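Local coordinates for protein alpha-L-rhamnosidase (Streptomyces avermitilis, PDB 3W5M) that hydrolyses terminal non-reducing alpha-L-rhamnose residues from alpha-L-rhamnosides, releasing L-rhamnose from citrus flavonoids and from gum arabic, at residues A[724-727]-A[728-731]; A[430-433]-A[434-437]. All coordinates share one frame; numbering follows the deposited sequence.

Interaction 1: A[724-727]-A[728-731]; sequences HAWL and RYLE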
ATOM      1  N   HIS A 724      16.265   4.333 -20.412  1.00 24.67           N
ATOM      2  CA  HIS A 724      16.766   5.107 -21.573  1.00 25.91           C
ATOM      3  C   HIS A 724      15.958   6.384 -21.759  1.00 25.61           C
ATOM      4  O   HIS A 724      16.538   7.469 -21.926  1.00 25.50           O
ATOM      5  CB  HIS A 724      16.777   4.263 -22.871  1.00 27.92           C
ATOM      6  CG  HIS A 724      17.401   4.960 -24.050  1.00 31.99           C
ATOM      7  ND1 HIS A 724      18.730   4.802 -24.394  1.00 36.24           N
ATOM      8  CD2 HIS A 724      16.885   5.832 -24.950  1.00 37.70           C
ATOM      9  CE1 HIS A 724      19.004   5.539 -25.460  1.00 38.25           C
ATOM     10  NE2 HIS A 724      17.902   6.177 -25.818  1.00 40.02           N
ATOM     11  N   ALA A 725      14.625   6.277 -21.718  1.00 23.16           N
ATOM     12  CA  ALA A 725      13.773   7.429 -21.941  1.00 23.30           C
ATOM     13  C   ALA A 725      13.928   8.467 -20.825  1.00 22.25           C
ATOM     14  O   ALA A 725      13.827   9.664 -21.085  1.00 24.21           O
ATOM     15  CB  ALA A 725      12.321   7.010 -22.099  1.00 22.10           C
ATOM     16  N   TRP A 726      14.172   7.995 -19.594  1.00 21.78           N
ATOM     17  CA  TRP A 726      14.374   8.856 -18.420  1.00 20.94           C
ATOM     18  C   TRP A 726      15.677   9.613 -18.598  1.00 23.11           C
ATOM     19  O   TRP A 726      15.709  10.834 -18.381  1.00 23.23           O
ATOM     20  CB  TRP A 726      14.407   8.004 -17.154  1.00 19.93           C
ATOM     21  CG  TRP A 726      14.780   8.634 -15.849  1.00 19.34           C
ATOM     22  CD1 TRP A 726      15.724   8.177 -14.981  1.00 20.16           C
ATOM     23  CD2 TRP A 726      14.137   9.734 -15.196  1.00 19.29           C
ATOM     24  NE1 TRP A 726      15.727   8.915 -13.830  1.00 20.08           N
ATOM     25  CE2 TRP A 726      14.784   9.906 -13.948  1.00 19.56           C
ATOM     26  CE3 TRP A 726      13.089  10.607 -15.554  1.00 19.40           C
ATOM     27  CZ2 TRP A 726      14.423  10.907 -13.038  1.00 19.51           C
ATOM     28  CZ3 TRP A 726      12.736  11.646 -14.638  1.00 19.50           C
ATOM     29  CH2 TRP A 726      13.413  11.774 -13.405  1.00 19.84           C
ATOM     30  N   LEU A 727      16.732   8.911 -19.026  1.00 23.06           N
ATOM     31  CA  LEU A 727      18.056   9.558 -19.173  1.00 24.24           C
ATOM     32  C   LEU A 727      18.018  10.612 -20.267  1.00 25.67           C
ATOM     33  O   LEU A 727      18.672  11.682 -20.156  1.00 28.53           O
ATOM     34  CB  LEU A 727      19.162   8.522 -19.455  1.00 23.12           C
ATOM     35  CG  LEU A 727      19.609   7.648 -18.271  1.00 24.71           C
ATOM     36  CD1 LEU A 727      20.484   6.495 -18.737  1.00 24.32           C
ATOM     37  CD2 LEU A 727      20.285   8.437 -17.154  1.00 23.52           C
ATOM     38  N   ARG A 728      17.273  10.312 -21.329  1.00 23.85           N
ATOM     39  CA  ARG A 728      17.078  11.231 -22.447  1.00 26.36           C
ATOM     40  C   ARG A 728      16.335  12.486 -21.980  1.00 28.39           C
ATOM     41  O   ARG A 728      16.731  13.622 -22.312  1.00 26.12           O
ATOM     42  CB  ARG A 728      16.376  10.535 -23.600  1.00 28.44           C
ATOM     43  CG  ARG A 728      15.831  11.453 -24.671  1.00 33.04           C
ATOM     44  CD  ARG A 728      15.025  10.647 -25.664  1.00 38.82           C
ATOM     45  NE  ARG A 728      15.884   9.817 -26.503  1.00 44.51           N
ATOM     46  CZ  ARG A 728      15.429   8.860 -27.313  1.00 49.50           C
ATOM     47  NH1 ARG A 728      14.124   8.616 -27.376  1.00 48.77           N
ATOM     48  NH2 ARG A 728      16.276   8.147 -28.056  1.00 47.62           N
ATOM     49  N   TYR A 729      15.288  12.283 -21.177  1.00 25.75           N
ATOM     50  CA  TYR A 729      14.598  13.378 -20.507  1.00 25.63           C
ATOM     51  C   TYR A 729      15.552  14.209 -19.657  1.00 25.39           C
ATOM     52  O   TYR A 729      15.512  15.442 -19.703  1.00 29.68           O
ATOM     53  CB  TYR A 729      13.435  12.853 -19.619  1.00 24.06           C
ATOM     54  CG  TYR A 729      12.872  13.924 -18.700  1.00 23.20           C
ATOM     55  CD1 TYR A 729      11.843  14.769 -19.127  1.00 22.90           C
ATOM     56  CD2 TYR A 729      13.394  14.109 -17.410  1.00 23.35           C
ATOM     57  CE1 TYR A 729      11.353  15.773 -18.294  1.00 23.62           C
ATOM     58  CE2 TYR A 729      12.880  15.076 -16.564  1.00 23.75           C
ATOM     59  CZ  TYR A 729      11.882  15.910 -17.018  1.00 23.38           C
ATOM     60  OH  TYR A 729      11.417  16.870 -16.168  1.00 26.84           O
ATOM     61  N   LEU A 730      16.409  13.555 -18.887  1.00 24.69           N
ATOM     62  CA  LEU A 730      17.271  14.261 -17.953  1.00 26.50           C
ATOM     63  C   LEU A 730      18.348  15.067 -18.688  1.00 30.05           C
ATOM     64  O   LEU A 730      18.723  16.154 -18.252  1.00 32.91           O
ATOM     65  CB  LEU A 730      17.935  13.284 -16.992  1.00 23.45           C
ATOM     66  CG  LEU A 730      17.025  12.675 -15.902  1.00 22.49           C
ATOM     67  CD1 LEU A 730      17.804  11.598 -15.170  1.00 22.28           C
ATOM     68  CD2 LEU A 730      16.474  13.717 -14.921  1.00 22.00           C
ATOM     69  N   GLU A 731      18.858  14.518 -19.781  1.00 29.29           N
ATOM     70  CA  GLU A 731      19.850  15.242 -20.594  1.00 32.31           C
ATOM     71  C   GLU A 731      19.237  16.478 -21.245  1.00 32.18           C
ATOM     72  O   GLU A 731      19.864  17.537 -21.287  1.00 33.11           O
ATOM     73  CB  GLU A 731      20.460  14.324 -21.653  1.00 35.47           C
ATOM     74  CG  GLU A 731      21.417  15.030 -22.600  1.00 42.44           C
ATOM     75  CD  GLU A 731      22.487  14.109 -23.169  1.00 51.78           C
ATOM     76  OE1 GLU A 731      22.167  12.946 -23.514  1.00 51.63           O
ATOM     77  OE2 GLU A 731      23.657  14.555 -23.277  1.00 57.63           O
TER
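Within helix 713-732 of the (alpha/alpha)6-barrel catalytic domain, W726 and L730 pack one turn apart, with Y729 and the pair H724 and R728 completing the contact. The helical geometry is plain from four consecutive i to i+4 backbone bonds; R728 N reaches H724 O at 3.0 Å and E731 N reaches L727 O at 2.9 Å. CG of W726 stands anti to its backbone N (chi1 172°), which lays the indole beside the carbonyl end of its own residue, the side from which the next turn approaches. L730 CD1 sits over one indole face, 3.8 Å from the centroid of the five-membered ring, a CH-pi contact. Y729 meets the six-membered ring: its ring plane lies only 5° from that of W726, but the rings are slid apart and barely overlap, and the nearest carbons, W726 CZ3 and Y729 CD2, are 3.8 Å apart. The indole N-H is committed outside the segment, since NE1 bonds to D697 OD1, and the W726 side chain lies about 7 Å from that of W695, which binds rhamnose. With an alanine in place of W726, L730 CD1 is likely to lose the ring face it rests on, and D697 the indole N-H bonded to it. H724 and R728 meet differently. R728 NH2 stands at the imidazole edge, 3.4 Å from H724 NE2, where the angle is too poor for a hydrogen bond; ND1 of that ring bonds instead to Y785 OH. The two planes are turned 87° apart, so the guanidinium presents a face to the imidazole edge, H724 CD2 standing over it. Beside the six-membered ring of the indole, the second methyl of L730, CD2, comes 3.9 Å from W726 CH2.

Interaction 2: A[430-433]-A[434-437]; sequences SADL and LSGE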
ATOM      1  N   SER A 430     -21.874   2.988   3.855  1.00 20.45           N
ATOM      2  CA  SER A 430     -20.811   3.791   3.289  1.00 21.26           C
ATOM      3  C   SER A 430     -19.496   3.032   3.436  1.00 20.86           C
ATOM      4  O   SER A 430     -19.260   2.373   4.447  1.00 18.77           O
ATOM      5  CB  SER A 430     -20.750   5.117   4.033  1.00 23.63           C
ATOM      6  OG  SER A 430     -19.842   5.971   3.391  1.00 26.08           O
ATOM      7  N   ALA A 431     -18.632   3.088   2.427  1.00 21.11           N
ATOM      8  CA  ALA A 431     -17.359   2.379   2.533  1.00 19.41           C
ATOM      9  C   ALA A 431     -16.316   3.171   1.762  1.00 21.56           C
ATOM     10  O   ALA A 431     -16.392   3.264   0.527  1.00 21.51           O
ATOM     11  CB  ALA A 431     -17.478   0.988   1.964  1.00 22.19           C
ATOM     12  N   ASP A 432     -15.359   3.728   2.482  1.00 19.01           N
ATOM     13  CA  ASP A 432     -14.343   4.560   1.830  1.00 20.09           C
ATOM     14  C   ASP A 432     -13.004   4.230   2.430  1.00 19.55           C
ATOM     15  O   ASP A 432     -12.898   4.043   3.640  1.00 19.50           O
ATOM     16  CB  ASP A 432     -14.667   6.048   2.057  1.00 21.35           C
ATOM     17  CG  ASP A 432     -13.738   6.976   1.267  1.00 24.44           C
ATOM     18  OD1 ASP A 432     -14.060   7.256   0.080  1.00 25.82           O
ATOM     19  OD2 ASP A 432     -12.702   7.421   1.816  1.00 24.45           O
ATOM     20  N   LEU A 433     -11.951   4.208   1.610  1.00 19.00           N
ATOM     21  CA  LEU A 433     -10.658   3.780   2.154  1.00 18.34           C
ATOM     22  C   LEU A 433     -10.168   4.733   3.228  1.00 20.05           C
ATOM     23  O   LEU A 433      -9.576   4.306   4.230  1.00 19.35           O
ATOM     24  CB  LEU A 433      -9.615   3.652   1.038  1.00 18.45           C
ATOM     25  CG  LEU A 433      -9.914   2.525   0.051  1.00 18.05           C
ATOM     26  CD1 LEU A 433      -9.000   2.666  -1.168  1.00 19.47           C
ATOM     27  CD2 LEU A 433      -9.764   1.141   0.692  1.00 17.85           C
ATOM     28  N   LEU A 434     -10.383   6.020   2.999  1.00 19.40           N
ATOM     29  CA  LEU A 434      -9.941   7.044   3.943  1.00 20.46           C
ATOM     30  C   LEU A 434     -10.945   7.382   5.062  1.00 20.22           C
ATOM     31  O   LEU A 434     -10.554   7.558   6.223  1.00 21.20           O
ATOM     32  CB  LEU A 434      -9.556   8.317   3.190  1.00 21.23           C
ATOM     33  CG  LEU A 434      -8.539   8.159   2.054  1.00 22.11           C
ATOM     34  CD1 LEU A 434      -8.298   9.535   1.451  1.00 21.74           C
ATOM     35  CD2 LEU A 434      -7.227   7.536   2.511  1.00 23.90           C
ATOM     36  N   SER A 435     -12.225   7.476   4.716  1.00 21.41           N
ATOM     37  CA  SER A 435     -13.208   7.969   5.672  1.00 21.69           C
ATOM     38  C   SER A 435     -13.621   6.894   6.653  1.00 21.59           C
ATOM     39  O   SER A 435     -13.949   7.196   7.822  1.00 22.04           O
ATOM     40  CB  SER A 435     -14.441   8.495   4.946  1.00 24.15           C
ATOM     41  OG  SER A 435     -14.060   9.539   4.076  1.00 28.36           O
ATOM     42  N   GLY A 436     -13.617   5.647   6.184  1.00 20.70           N
ATOM     43  CA  GLY A 436     -14.016   4.475   6.986  1.00 18.63           C
ATOM     44  C   GLY A 436     -15.276   3.813   6.437  1.00 19.34           C
ATOM     45  O   GLY A 436     -15.762   4.147   5.356  1.00 19.24           O
ATOM     46  N   GLU A 437     -15.823   2.880   7.200  1.00 19.44           N
ATOM     47  CA  GLU A 437     -16.984   2.150   6.746  1.00 20.11           C
ATOM     48  C   GLU A 437     -18.099   2.320   7.777  1.00 20.90           C
ATOM     49  O   GLU A 437     -17.820   2.360   8.969  1.00 21.63           O
ATOM     50  CB  GLU A 437     -16.593   0.664   6.582  1.00 21.84           C
ATOM     51  CG  GLU A 437     -17.675  -0.212   5.944  1.00 21.23           C
ATOM     52  CD  GLU A 437     -17.302  -1.694   5.918  1.00 24.82           C
ATOM     53  OE1 GLU A 437     -16.483  -2.083   5.069  1.00 24.64           O
ATOM     54  OE2 GLU A 437     -17.865  -2.473   6.721  1.00 23.89           O
TER
HETATM   55  O   HOH W   1     -17.366   6.295   4.594  1.00 29.52           O
HETATM   56  O   HOH W   2      -9.136   5.308   6.815  1.00 23.02           O
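D432 turns its carboxylate toward the turn that follows, so that one oxygen serves the backbone of both L434 and S435. S435 N approaches D432 OD2 at 2.9 Å on the anti lone pair, turned away from OD1. L434 N comes to the same D432 OD2 at 3.0 Å but from above the carboxylate plane, 40° out of it, through a more bent bond. The bond to L434 N makes this an Asx turn. A chi1 of -173° swings the D432 carboxylate to the carbonyl side of its CA, and this carries OD2 forward to the turn; OD1 is taken by N384 N, which would limit rotation of the group. The turn closes the beta hairpin of strands 428-432 and 436-440, at one edge of a mixed sheet, strand 428-432 outermost. Its three linking residues, 433-435, are flanked by D432 and G436, an antiparallel hydrogen-bonded pair with D432 N 2.9 Å from G436 O and G436 N 3.1 Å from D432 O. At the backbone angles of G436, a CB would be jammed against the carbonyl oxygen of S435. On the sheet face carrying A431 and E437, the next, non-hydrogen-bonded pair, the extended glutamate runs past the alanine, its CG 4.2 Å from A431 CB; OE2 bonds to Y561 OH, and OE1 to the backbone N of R564 and F565. E437 CA also makes a CA-H...O contact with S430 O at 3.2 Å. The L434 side chain lies about 4 Å from that of D635, which binds rhamnose. Water 1 bridges the strands, donating to G436 O at 2.8 Å while hydrogen-bonded to S430 OG.

From the N terminus, the chain first reaches interaction 2, where the hairpin of strands 428-432 and 436-440 closes a three-residue loop and ties the outermost strand of its sheet to the neighbouring one. Nearly three hundred residues later, interaction 1 joins successive turns of helix 713-732 and closes no loop. The two are in series, neither nested nor crossed, and belong to different sequence families, the N-terminal rhamnosidase domain and the six-hairpin glycosidase domain. The centres of interactions 1 and 2 are about 40 Å apart and the nearest atoms of interactions 1 and 2 about 26 Å, so they do not touch. Both nevertheless come near residues that bind the same rhamnose: D635 for the hairpin turn, W695 for the helix.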